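Local coordinates for protein endo-beta-N-acetylglucosaminidase F1 (Bacteroides thetaiotaomicron VPI-5482, PDB 6TCV) that probably cleaves high-mannose N-glycans between the two core N-acetylglucosamine units, as an endo-beta-N-acetylglucosaminidase of a human gut bacterium, at residues A[325-328]-A[333-336]; A[343-348]-A[367-372]; A[224-227]-A[232-235]. The protein carries 2 engineered substitutions. One frame throughout, in Å; residues are numbered along the deposited sequence.

Contact 1: residues A[325-328]-A[333-336]; sequences VTVF and MYGV. With NAG (2-acetamido-2-deoxy-beta-D-glucopyranose), chain B.
Val327 packs against Met333 and Tyr334, joining strand 324-329 to the loop that follows it. The strand runs between parallel strands 283-287 and 350-353, in what is probably a (beta/alpha)8, TIM-like barrel, as in related endo-beta-N-acetylglucosaminidases. Successive side chains point to opposite sides. Val327 looks outward, to the loop and helix 306-319. Phe328 looks the other way, to the bound glycan.

The outward side is apolar. Val327 sends its two methyls to different partners. CG1 is directed at Met333. CG2 meets Tyr334 CD1 at 3.8 Å, and the two side chains cross at about a right angle. Val327 CB also lies 4.0 Å from Met333 CG. The Met333 chain bends beyond CG, at chi2 (66°) and again at chi3. Tyr334 extends with CG opposite its backbone N (chi1 -176°), which brings the CD1 corner of the ring to the valine, in an oblique approach. Its buried OH bonds to Tyr360 O.

One polar atom packs here too: Phe328 O is 3.6 Å from Met333 CB.

The inward side is a sugar contact. The Phe328 ring carries the acetamido group of the N-acetylglucosamine on one face. A serine here would probably leave that group without its aromatic floor and able to shift. The ring probably helps wall the glycan site of this substrate complex, with Tyr290, Tyr355 and Glu376, which hydrogen-bond the same sugar. The methyl carbon C8 of NAG sits 3.6 Å above the plane of the Phe328 ring, over its centre. Over the same face, the carbonyl carbon C7 of NAG lies 3.5 Å from Phe328 CE2.

Contact 2: residues A[343-348]-A[367-372]; sequences DAKEWI and KKQCSG
Gln369 faces Lys345 and Ile348 across two loops, each leading into a barrel strand. Segment 343-348 holds an Asx turn at Asp343 and a 3-10 turn at 344-346, and runs on to strand 350-353. Segment 367-372 makes a second 3-10 turn, then enters strand 371-376.

The packing between them is light. The Gln369 side chain points toward the first loop, and its CG lies 4.3 Å from Ile348 O. Its amide end reaches the lysine chain, with Gln369 NE2 4.4 Å from Lys345 CE. The Lys345 chain is fully extended (chi2 178°), so its aliphatic part runs past the amide and its NZ goes on to bond Ser30 O. Gln369 OE1 bonds Thr366 N, which ties the amide back to its own loop.

Hydrogen bonds shape each loop from within. Asp343 OD2 accepts from Lys345 N at 2.9 Å in a nearly straight bond (167°), from above the carboxylate plane. The same oxygen also takes Gln364 N, from the chain leading to the second segment. Backbone bonds from Gln369 and Ser371 to Val351 join the second segment to strand 350-353.

Aromatic packing holds the far side of the first loop. Trp347 lies on helix 306-319, edge-to-face with Tyr314. Folded back on its own turn, the Trp347 ring has Ala344 CA 3.5 Å above one face, offset toward the rim.

Contact 3: residues A[224-227]-A[232-235]; sequences QYLL and TLLQ
Leu233 pushes a methyl into the notch between Tyr225 and Leu226, where two short consecutive helices pack against each other across a tight turn. The bump is Leu233 CD1. One wall of the notch is Leu226 CD2, 3.8 Å from Leu233 CD1. The other wall is the tyrosine ring, whose CE1 lies 3.9 Å from the same methyl. The methyl meets that ring at its edge, near the ring plane, and not over a face. The ring reaches there because Tyr225 CG stands opposite its backbone N (chi1 -172°), which swings the aromatic end toward the second helix.

Leu226 and Leu233 cross at about a right angle. Leu226 CD2 touches the base of Leu233 as well as its tip, lying 3.9 Å from Leu233 CB.

A second, shallower fit lies next to it. Leu234 points its CD1 at the backbone of the first helix, 3.9 Å from Leu226 O. The same methyl is also 4.5 Å from Leu227 CD2, a looser approach. Leu233 and Leu234 thus meet different parts of Leu226: its side chain and its carbonyl. The contact is apolar and mostly buried, although Tyr225 itself is exposed.

The turn between the helices is held by amide side chains: Asn229 ND2 bonds Tyr225 O and Asn230 ND2 bonds Leu227 O. Leu226 also touches Val176, in the loop after strand 169-175. Helices 221-228 and 230-233, with helix 235-238 after them, fill the connection from strand 214-218 to strand 243-249, which pairs in parallel with strand 198-209.

How the contacts relate
From the N terminus the chain reaches contact 3 first, where 224-227 and 232-235 close a tight helical turn ahead of strand 243-249. Contact 1 comes next and closes the short loop after strand 324-329. Contact 2 follows and spans the longer stretch from 343-348 to 367-372, which encloses strand 350-353. The three lie in series; none nests in or crosses another. Contacts 1 and 2 adjoin, with centres about 9 Å apart. Val325 and Val336 both touch Trp347, so the two share one packed region on the same sheet. Contact 3 stands apart, about 28 Å centre to centre from contact 2.

Contact 1: residues A[325-328]-A[333-336]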
ATOM      1  N   VAL A 325       4.190   0.522  -1.208  1.00 12.07           N
ATOM      2  CA  VAL A 325       4.695  -0.150  -2.402  1.00 12.25           C
ATOM      3  C   VAL A 325       4.325  -1.610  -2.271  1.00 12.57           C
ATOM      4  O   VAL A 325       4.752  -2.288  -1.319  1.00 12.77           O
ATOM      5  CB  VAL A 325       6.194   0.073  -2.584  1.00 13.14           C
ATOM      6  CG1 VAL A 325       6.745  -0.696  -3.788  1.00 13.97           C
ATOM      7  CG2 VAL A 325       6.476   1.561  -2.716  1.00 14.03           C
ATOM      8  N   THR A 326       3.484  -2.068  -3.172  1.00 11.76           N
ATOM      9  CA  THR A 326       2.909  -3.398  -3.045  1.00 13.19           C
ATOM     10  C   THR A 326       3.019  -4.105  -4.386  1.00 11.88           C
ATOM     11  O   THR A 326       3.092  -3.460  -5.438  1.00 12.65           O
ATOM     12  CB  THR A 326       1.441  -3.365  -2.561  1.00 12.12           C
ATOM     13  OG1 THR A 326       0.556  -2.921  -3.597  1.00 12.06           O
ATOM     14  CG2 THR A 326       1.266  -2.460  -1.372  1.00 13.40           C
ATOM     15  N   VAL A 327       3.025  -5.429  -4.353  1.00 11.59           N
ATOM     16  CA  VAL A 327       3.215  -6.244  -5.546  1.00 12.25           C
ATOM     17  C   VAL A 327       2.238  -7.414  -5.573  1.00 12.72           C
ATOM     18  O   VAL A 327       1.879  -7.993  -4.547  1.00 13.19           O
ATOM     19  CB  VAL A 327       4.646  -6.731  -5.775  1.00 14.51           C
ATOM     20  CG1 VAL A 327       5.580  -5.562  -5.897  1.00 15.25           C
ATOM     21  CG2 VAL A 327       5.071  -7.628  -4.660  1.00 16.62           C
ATOM     22  N   PHE A 328       1.815  -7.770  -6.766  1.00 12.98           N
ATOM     23  CA  PHE A 328       1.223  -9.088  -7.068  1.00 12.57           C
ATOM     24  C   PHE A 328       2.340 -10.065  -7.363  1.00 12.83           C
ATOM     25  O   PHE A 328       3.218  -9.760  -8.181  1.00 13.91           O
ATOM     26  CB  PHE A 328       0.282  -8.881  -8.250  1.00 13.21           C
ATOM     27  CG  PHE A 328      -0.526 -10.091  -8.655  1.00 13.18           C
ATOM     28  CD1 PHE A 328      -1.271 -10.830  -7.762  1.00 14.33           C
ATOM     29  CD2 PHE A 328      -0.586 -10.473  -9.991  1.00 14.08           C
ATOM     30  CE1 PHE A 328      -2.056 -11.891  -8.187  1.00 14.21           C
ATOM     31  CE2 PHE A 328      -1.356 -11.559 -10.421  1.00 14.08           C
ATOM     32  CZ  PHE A 328      -2.105 -12.262  -9.519  1.00 14.57           C
ATOM     33  N   MET A 333       7.788 -10.243 -10.849  1.00 14.01           N
ATOM     34  CA  MET A 333       7.634  -9.053 -10.028  1.00 13.75           C
ATOM     35  C   MET A 333       8.232  -9.158  -8.626  1.00 14.34           C
ATOM     36  O   MET A 333       8.468  -8.110  -7.998  1.00 15.50           O
ATOM     37  CB  MET A 333       6.140  -8.663  -9.892  1.00 14.18           C
ATOM     38  CG  MET A 333       5.941  -7.200  -9.514  1.00 13.87           C
ATOM     39  SD  MET A 333       6.507  -6.082 -10.835  1.00 14.57           S
ATOM     40  CE  MET A 333       7.516  -4.910  -9.892  1.00 14.74           C
ATOM     41  N   TYR A 334       8.446 -10.369  -8.109  1.00 14.68           N
ATOM     42  CA  TYR A 334       8.770 -10.571  -6.700  1.00 14.79           C
ATOM     43  C   TYR A 334       9.753 -11.693  -6.516  1.00 15.19           C
ATOM     44  O   TYR A 334       9.629 -12.724  -7.152  1.00 16.70           O
ATOM     45  CB  TYR A 334       7.495 -10.935  -5.935  1.00 15.89           C
ATOM     46  CG  TYR A 334       7.629 -11.092  -4.441  1.00 14.05           C
ATOM     47  CD1 TYR A 334       7.876 -10.002  -3.599  1.00 15.15           C
ATOM     48  CD2 TYR A 334       7.472 -12.326  -3.864  1.00 14.60           C
ATOM     49  CE1 TYR A 334       7.936 -10.134  -2.226  1.00 14.94           C
ATOM     50  CE2 TYR A 334       7.562 -12.504  -2.459  1.00 14.63           C
ATOM     51  CZ  TYR A 334       7.799 -11.371  -1.645  1.00 14.76           C
ATOM     52  OH  TYR A 334       7.851 -11.484  -0.270  1.00 15.01           O
ATOM     53  N   GLY A 335      10.697 -11.506  -5.617  1.00 15.58           N
ATOM     54  CA  GLY A 335      11.596 -12.580  -5.235  1.00 17.62           C
ATOM     55  C   GLY A 335      12.989 -12.173  -4.821  1.00 17.26           C
ATOM     56  O   GLY A 335      13.603 -12.912  -4.047  1.00 19.13           O
ATOM     57  N   VAL A 336      13.489 -11.055  -5.274  1.00 16.22           N
ATOM     58  CA  VAL A 336      14.806 -10.556  -4.861  1.00 15.71           C
ATOM     59  C   VAL A 336      14.656  -9.719  -3.610  1.00 16.61           C
ATOM     60  O   VAL A 336      13.820  -8.808  -3.542  1.00 17.18           O
ATOM     61  CB  VAL A 336      15.444  -9.754  -6.006  1.00 16.03           C
ATOM     62  CG1 VAL A 336      16.624  -8.921  -5.509  1.00 19.09           C
ATOM     63  CG2 VAL A 336      15.896 -10.703  -7.079  1.00 18.14           C
TER
HETATM   64  C1  NAG B   2      -4.670 -12.084 -13.369  1.00 13.61           C
HETATM   65  C2  NAG B   2      -4.570 -10.570 -13.339  1.00 13.75           C
HETATM   66  C3  NAG B   2      -5.599  -9.854 -14.217  1.00 13.59           C
HETATM   67  C4  NAG B   2      -6.615 -10.842 -14.756  1.00 13.27           C
HETATM   68  C5  NAG B   2      -7.083 -11.719 -13.611  1.00 13.51           C
HETATM   69  C6  NAG B   2      -8.225 -12.660 -13.971  1.00 14.60           C
HETATM   70  C7  NAG B   2      -3.763  -9.236 -11.434  1.00 15.19           C
HETATM   71  C8  NAG B   2      -3.976  -8.919  -9.966  1.00 13.94           C
HETATM   72  N2  NAG B   2      -4.628 -10.093 -11.968  1.00 15.21           N
HETATM   73  O3  NAG B   2      -4.930  -9.208 -15.304  1.00 13.50           O
HETATM   74  O4  NAG B   2      -7.729 -10.088 -15.263  1.00 13.24           O
HETATM   75  O5  NAG B   2      -6.004 -12.560 -13.155  1.00 13.47           O
HETATM   76  O6  NAG B   2      -8.506 -13.512 -12.909  1.00 16.02           O
HETATM   77  O7  NAG B   2      -2.837  -8.751 -12.096  1.00 16.40           O

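Contact 2: residues A[343-348]-A[367-372]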
ATOM      1  N   ASP A 343      17.209  -4.233   2.645  1.00 17.36           N
ATOM      2  CA  ASP A 343      16.299  -5.368   2.690  1.00 16.73           C
ATOM      3  C   ASP A 343      14.902  -5.028   2.262  1.00 16.90           C
ATOM      4  O   ASP A 343      14.391  -3.935   2.518  1.00 17.29           O
ATOM      5  CB  ASP A 343      16.253  -5.904   4.111  1.00 18.71           C
ATOM      6  CG  ASP A 343      15.421  -7.145   4.225  1.00 19.38           C
ATOM      7  OD1 ASP A 343      15.982  -8.208   3.985  1.00 22.80           O
ATOM      8  OD2 ASP A 343      14.265  -7.030   4.734  1.00 20.70           O
ATOM      9  N   ALA A 344      14.264  -6.030   1.644  1.00 15.95           N
ATOM     10  CA  ALA A 344      12.919  -5.885   1.117  1.00 15.26           C
ATOM     11  C   ALA A 344      11.869  -5.435   2.121  1.00 15.33           C
ATOM     12  O   ALA A 344      10.876  -4.822   1.711  1.00 15.69           O
ATOM     13  CB  ALA A 344      12.458  -7.216   0.513  1.00 17.20           C
ATOM     14  N   LYS A 345      12.032  -5.697   3.425  1.00 15.40           N
ATOM     15  CA  LYS A 345      11.033  -5.184   4.375  1.00 15.82           C
ATOM     16  C   LYS A 345      10.894  -3.662   4.276  1.00 16.47           C
ATOM     17  O   LYS A 345       9.824  -3.101   4.595  1.00 15.83           O
ATOM     18  CB  LYS A 345      11.303  -5.628   5.776  1.00 16.61           C
ATOM     19  CG  LYS A 345      10.142  -5.435   6.722  1.00 20.11           C
ATOM     20  CD  LYS A 345      10.450  -5.944   8.138  1.00 21.65           C
ATOM     21  CE  LYS A 345       9.327  -5.618   9.067  1.00 22.58           C
ATOM     22  NZ  LYS A 345       9.557  -6.128  10.445  1.00 24.36           N
ATOM     23  N   GLU A 346      11.944  -2.982   3.834  1.00 15.86           N
ATOM     24  CA  GLU A 346      11.937  -1.528   3.746  1.00 17.30           C
ATOM     25  C   GLU A 346      11.209  -1.040   2.500  1.00 15.87           C
ATOM     26  O   GLU A 346      10.982   0.175   2.396  1.00 18.07           O
ATOM     27  CB  GLU A 346      13.369  -1.013   3.717  1.00 17.21           C
ATOM     28  CG  GLU A 346      14.263  -1.333   4.910  1.00 18.95           C
ATOM     29  CD  GLU A 346      14.168  -0.368   6.092  1.00 22.78           C
ATOM     30  OE1 GLU A 346      13.481   0.683   6.009  1.00 22.67           O
ATOM     31  OE2 GLU A 346      14.932  -0.576   7.095  1.00 23.52           O
ATOM     32  N   TRP A 347      10.931  -1.894   1.505  1.00 14.28           N
ATOM     33  CA  TRP A 347      10.368  -1.429   0.235  1.00 14.14           C
ATOM     34  C   TRP A 347       9.269  -2.306  -0.365  1.00 16.13           C
ATOM     35  O   TRP A 347       8.786  -1.972  -1.447  1.00 15.91           O
ATOM     36  CB  TRP A 347      11.472  -1.049  -0.808  1.00 14.45           C
ATOM     37  CG  TRP A 347      12.635  -1.980  -0.889  1.00 14.66           C
ATOM     38  CD1 TRP A 347      13.811  -1.864  -0.258  1.00 16.45           C
ATOM     39  CD2 TRP A 347      12.710  -3.177  -1.698  1.00 14.80           C
ATOM     40  NE1 TRP A 347      14.629  -2.935  -0.561  1.00 16.05           N
ATOM     41  CE2 TRP A 347      13.948  -3.764  -1.437  1.00 15.35           C
ATOM     42  CE3 TRP A 347      11.826  -3.821  -2.585  1.00 15.22           C
ATOM     43  CZ2 TRP A 347      14.349  -4.960  -2.059  1.00 16.49           C
ATOM     44  CZ3 TRP A 347      12.217  -5.011  -3.173  1.00 15.99           C
ATOM     45  CH2 TRP A 347      13.456  -5.565  -2.896  1.00 16.62           C
ATOM     46  N   ILE A 348       8.883  -3.427   0.262  0.79 13.46           N
ATOM     47  CA  ILE A 348       7.663  -4.169  -0.071  0.79 13.08           C
ATOM     48  C   ILE A 348       6.780  -4.121   1.183  0.79 13.58           C
ATOM     49  O   ILE A 348       7.043  -4.836   2.170  0.79 14.45           O
ATOM     50  CB  ILE A 348       7.916  -5.630  -0.513  0.79 14.55           C
ATOM     51  CG1 ILE A 348       8.928  -5.740  -1.657  0.79 15.24           C
ATOM     52  CG2 ILE A 348       6.544  -6.270  -0.861  0.79 14.47           C
ATOM     53  CD1 ILE A 348       8.397  -5.227  -2.936  0.79 15.46           C
ATOM     54  N   LYS A 367       5.096 -13.060   7.473  0.57 18.48           N
ATOM     55  CA  LYS A 367       3.780 -13.260   6.891  0.57 17.65           C
ATOM     56  C   LYS A 367       2.814 -12.123   7.206  0.57 17.22           C
ATOM     57  O   LYS A 367       1.765 -12.048   6.564  0.57 16.41           O
ATOM     58  CB  LYS A 367       3.234 -14.634   7.262  0.57 18.44           C
ATOM     59  CG  LYS A 367       3.849 -15.753   6.395  0.57 22.31           C
ATOM     60  CD  LYS A 367       3.389 -17.125   6.880  0.57 22.09           C
ATOM     61  CE  LYS A 367       4.186 -17.554   8.098  0.57 22.41           C
ATOM     62  NZ  LYS A 367       3.698 -18.851   8.636  0.57 26.49           N
ATOM     63  N   LYS A 368       3.136 -11.245   8.151  1.00 17.87           N
ATOM     64  CA  LYS A 368       2.299 -10.060   8.344  1.00 17.53           C
ATOM     65  C   LYS A 368       2.233  -9.182   7.108  1.00 16.19           C
ATOM     66  O   LYS A 368       1.246  -8.430   6.959  1.00 16.04           O
ATOM     67  CB  LYS A 368       2.786  -9.278   9.574  1.00 18.74           C
ATOM     68  CG  LYS A 368       2.583  -9.996  10.894  1.00 23.47           C
ATOM     69  CD  LYS A 368       1.100 -10.147  11.213  1.00 33.77           C
ATOM     70  CE  LYS A 368       0.888 -10.646  12.628  1.00 47.04           C
ATOM     71  NZ  LYS A 368       1.569 -11.964  12.763  1.00 50.95           N
ATOM     72  N   GLN A 369       3.222  -9.236   6.218  1.00 15.67           N
ATOM     73  CA  GLN A 369       3.201  -8.473   4.967  1.00 14.54           C
ATOM     74  C   GLN A 369       2.572  -9.252   3.836  1.00 14.18           C
ATOM     75  O   GLN A 369       2.583  -8.770   2.682  1.00 14.82           O
ATOM     76  CB  GLN A 369       4.609  -8.038   4.582  1.00 14.54           C
ATOM     77  CG  GLN A 369       5.196  -6.945   5.460  1.00 15.91           C
ATOM     78  CD  GLN A 369       5.807  -7.476   6.734  1.00 20.11           C
ATOM     79  OE1 GLN A 369       6.739  -8.270   6.664  1.00 20.59           O
ATOM     80  NE2 GLN A 369       5.364  -6.977   7.875  1.00 20.38           N
ATOM     81  N   CYS A 370       1.991 -10.415   4.110  1.00 14.15           N
ATOM     82  CA  CYS A 370       1.548 -11.344   3.079  1.00 14.55           C
ATOM     83  C   CYS A 370       0.063 -11.660   3.151  1.00 13.64           C
ATOM     84  O   CYS A 370      -0.528 -11.723   4.223  1.00 14.21           O
ATOM     85  CB  CYS A 370       2.273 -12.694   3.230  1.00 14.49           C
ATOM     86  SG  CYS A 370       4.061 -12.619   2.997  1.00 15.82           S
ATOM     87  N   SER A 371      -0.531 -11.876   1.974  1.00 14.55           N
ATOM     88  CA  SER A 371      -1.876 -12.429   1.884  1.00 14.15           C
ATOM     89  C   SER A 371      -1.915 -13.916   2.207  1.00 14.14           C
ATOM     90  O   SER A 371      -1.058 -14.676   1.771  1.00 14.77           O
ATOM     91  CB  SER A 371      -2.422 -12.202   0.467  1.00 14.71           C
ATOM     92  OG  SER A 371      -1.718 -12.857  -0.532  1.00 14.97           O
ATOM     93  N   GLY A 372      -2.940 -14.333   2.932  1.00 14.83           N
ATOM     94  CA  GLY A 372      -3.198 -15.745   3.210  1.00 15.72           C
ATOM     95  C   GLY A 372      -4.280 -16.367   2.340  1.00 15.08           C
ATOM     96  O   GLY A 372      -4.457 -17.590   2.336  1.00 17.12           O
TER

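Contact 3: residues A[224-227]-A[232-235]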
ATOM      1  N   GLN A 224      -8.291   7.321 -16.371  1.00 15.32           N
ATOM      2  CA  GLN A 224      -8.106   8.764 -16.448  1.00 16.64           C
ATOM      3  C   GLN A 224      -9.320   9.491 -15.900  1.00 16.23           C
ATOM      4  O   GLN A 224      -9.181  10.512 -15.218  1.00 16.24           O
ATOM      5  CB  GLN A 224      -7.789   9.173 -17.874  1.00 18.10           C
ATOM      6  CG  GLN A 224      -7.323  10.660 -17.981  1.00 20.89           C
ATOM      7  CD  GLN A 224      -5.987  10.829 -17.271  1.00 23.77           C
ATOM      8  OE1 GLN A 224      -5.027  10.136 -17.578  1.00 27.78           O
ATOM      9  NE2 GLN A 224      -5.894  11.796 -16.356  1.00 25.61           N
ATOM     10  N   TYR A 225     -10.532   8.979 -16.171  1.00 16.53           N
ATOM     11  CA  TYR A 225     -11.740   9.623 -15.667  1.00 16.40           C
ATOM     12  C   TYR A 225     -11.739   9.620 -14.135  1.00 16.51           C
ATOM     13  O   TYR A 225     -12.096  10.617 -13.504  1.00 16.37           O
ATOM     14  CB  TYR A 225     -12.979   8.871 -16.163  1.00 18.87           C
ATOM     15  CG  TYR A 225     -14.243   9.616 -15.826  1.00 18.67           C
ATOM     16  CD1 TYR A 225     -14.889   9.405 -14.628  1.00 17.98           C
ATOM     17  CD2 TYR A 225     -14.810  10.500 -16.741  1.00 20.22           C
ATOM     18  CE1 TYR A 225     -16.023  10.073 -14.329  1.00 18.98           C
ATOM     19  CE2 TYR A 225     -15.984  11.145 -16.441  1.00 20.51           C
ATOM     20  CZ  TYR A 225     -16.564  10.935 -15.241  1.00 20.05           C
ATOM     21  OH  TYR A 225     -17.737  11.628 -14.947  1.00 24.23           O
ATOM     22  N   LEU A 226     -11.344   8.504 -13.490  1.00 15.37           N
ATOM     23  CA  LEU A 226     -11.297   8.486 -12.037  1.00 14.57           C
ATOM     24  C   LEU A 226     -10.303   9.492 -11.499  1.00 16.16           C
ATOM     25  O   LEU A 226     -10.591  10.196 -10.535  1.00 17.43           O
ATOM     26  CB  LEU A 226     -10.908   7.105 -11.508  1.00 17.12           C
ATOM     27  CG  LEU A 226     -11.917   5.979 -11.591  1.00 17.44           C
ATOM     28  CD1 LEU A 226     -11.302   4.686 -11.120  1.00 16.84           C
ATOM     29  CD2 LEU A 226     -13.131   6.346 -10.789  1.00 19.85           C
ATOM     30  N   LEU A 227      -9.097   9.561 -12.090  1.00 15.43           N
ATOM     31  CA  LEU A 227      -8.089  10.514 -11.609  1.00 15.81           C
ATOM     32  C   LEU A 227      -8.584  11.926 -11.794  1.00 15.74           C
ATOM     33  O   LEU A 227      -8.441  12.780 -10.903  1.00 16.69           O
ATOM     34  CB  LEU A 227      -6.758  10.297 -12.311  1.00 16.32           C
ATOM     35  CG  LEU A 227      -6.158   8.904 -12.078  1.00 16.24           C
ATOM     36  CD1 LEU A 227      -4.896   8.751 -12.939  1.00 19.81           C
ATOM     37  CD2 LEU A 227      -5.818   8.650 -10.618  1.00 17.14           C
ATOM     38  N   THR A 232     -14.440  13.463  -6.175  1.00 15.83           N
ATOM     39  CA  THR A 232     -15.756  12.883  -5.943  1.00 15.40           C
ATOM     40  C   THR A 232     -15.778  11.377  -5.968  1.00 16.43           C
ATOM     41  O   THR A 232     -16.699  10.809  -5.380  1.00 16.84           O
ATOM     42  CB  THR A 232     -16.780  13.425  -6.891  1.00 22.94           C
ATOM     43  OG1 THR A 232     -16.365  13.160  -8.196  1.00 22.25           O
ATOM     44  CG2 THR A 232     -16.872  14.954  -6.776  1.00 24.65           C
ATOM     45  N   LEU A 233     -14.837  10.709  -6.638  1.00 14.54           N
ATOM     46  CA  LEU A 233     -14.889   9.267  -6.798  1.00 14.25           C
ATOM     47  C   LEU A 233     -13.818   8.480  -6.035  1.00 14.26           C
ATOM     48  O   LEU A 233     -13.979   7.269  -5.873  1.00 15.83           O
ATOM     49  CB  LEU A 233     -14.841   8.885  -8.294  1.00 17.23           C
ATOM     50  CG  LEU A 233     -16.021   9.446  -9.069  1.00 15.86           C
ATOM     51  CD1 LEU A 233     -15.826   9.073 -10.562  1.00 17.68           C
ATOM     52  CD2 LEU A 233     -17.347   8.888  -8.611  1.00 18.04           C
ATOM     53  N   LEU A 234     -12.793   9.139  -5.476  1.00 14.31           N
ATOM     54  CA  LEU A 234     -11.725   8.437  -4.757  1.00 13.64           C
ATOM     55  C   LEU A 234     -11.523   8.999  -3.355  1.00 15.46           C
ATOM     56  O   LEU A 234     -11.478   8.251  -2.375  1.00 14.20           O
ATOM     57  CB  LEU A 234     -10.382   8.529  -5.504  1.00 14.86           C
ATOM     58  CG  LEU A 234     -10.420   8.004  -6.913  1.00 15.06           C
ATOM     59  CD1 LEU A 234      -9.035   8.188  -7.541  1.00 15.18           C
ATOM     60  CD2 LEU A 234     -10.794   6.558  -6.975  1.00 16.07           C
ATOM     61  N   GLN A 235     -11.481  10.306  -3.210  1.00 15.52           N
ATOM     62  CA  GLN A 235     -11.231  10.910  -1.901  1.00 14.21           C
ATOM     63  C   GLN A 235     -12.288  10.564  -0.862  1.00 13.93           C
ATOM     64  O   GLN A 235     -11.931  10.514   0.339  1.00 15.63           O
ATOM     65  CB  GLN A 235     -11.034  12.425  -2.032  1.00 15.92           C
ATOM     66  CG  GLN A 235      -9.817  12.816  -2.886  1.00 16.84           C
ATOM     67  CD  GLN A 235      -8.485  12.238  -2.459  1.00 16.21           C
ATOM     68  OE1 GLN A 235      -8.222  12.128  -1.275  1.00 16.66           O
ATOM     69  NE2 GLN A 235      -7.683  11.773  -3.404  1.00 16.53           N
TER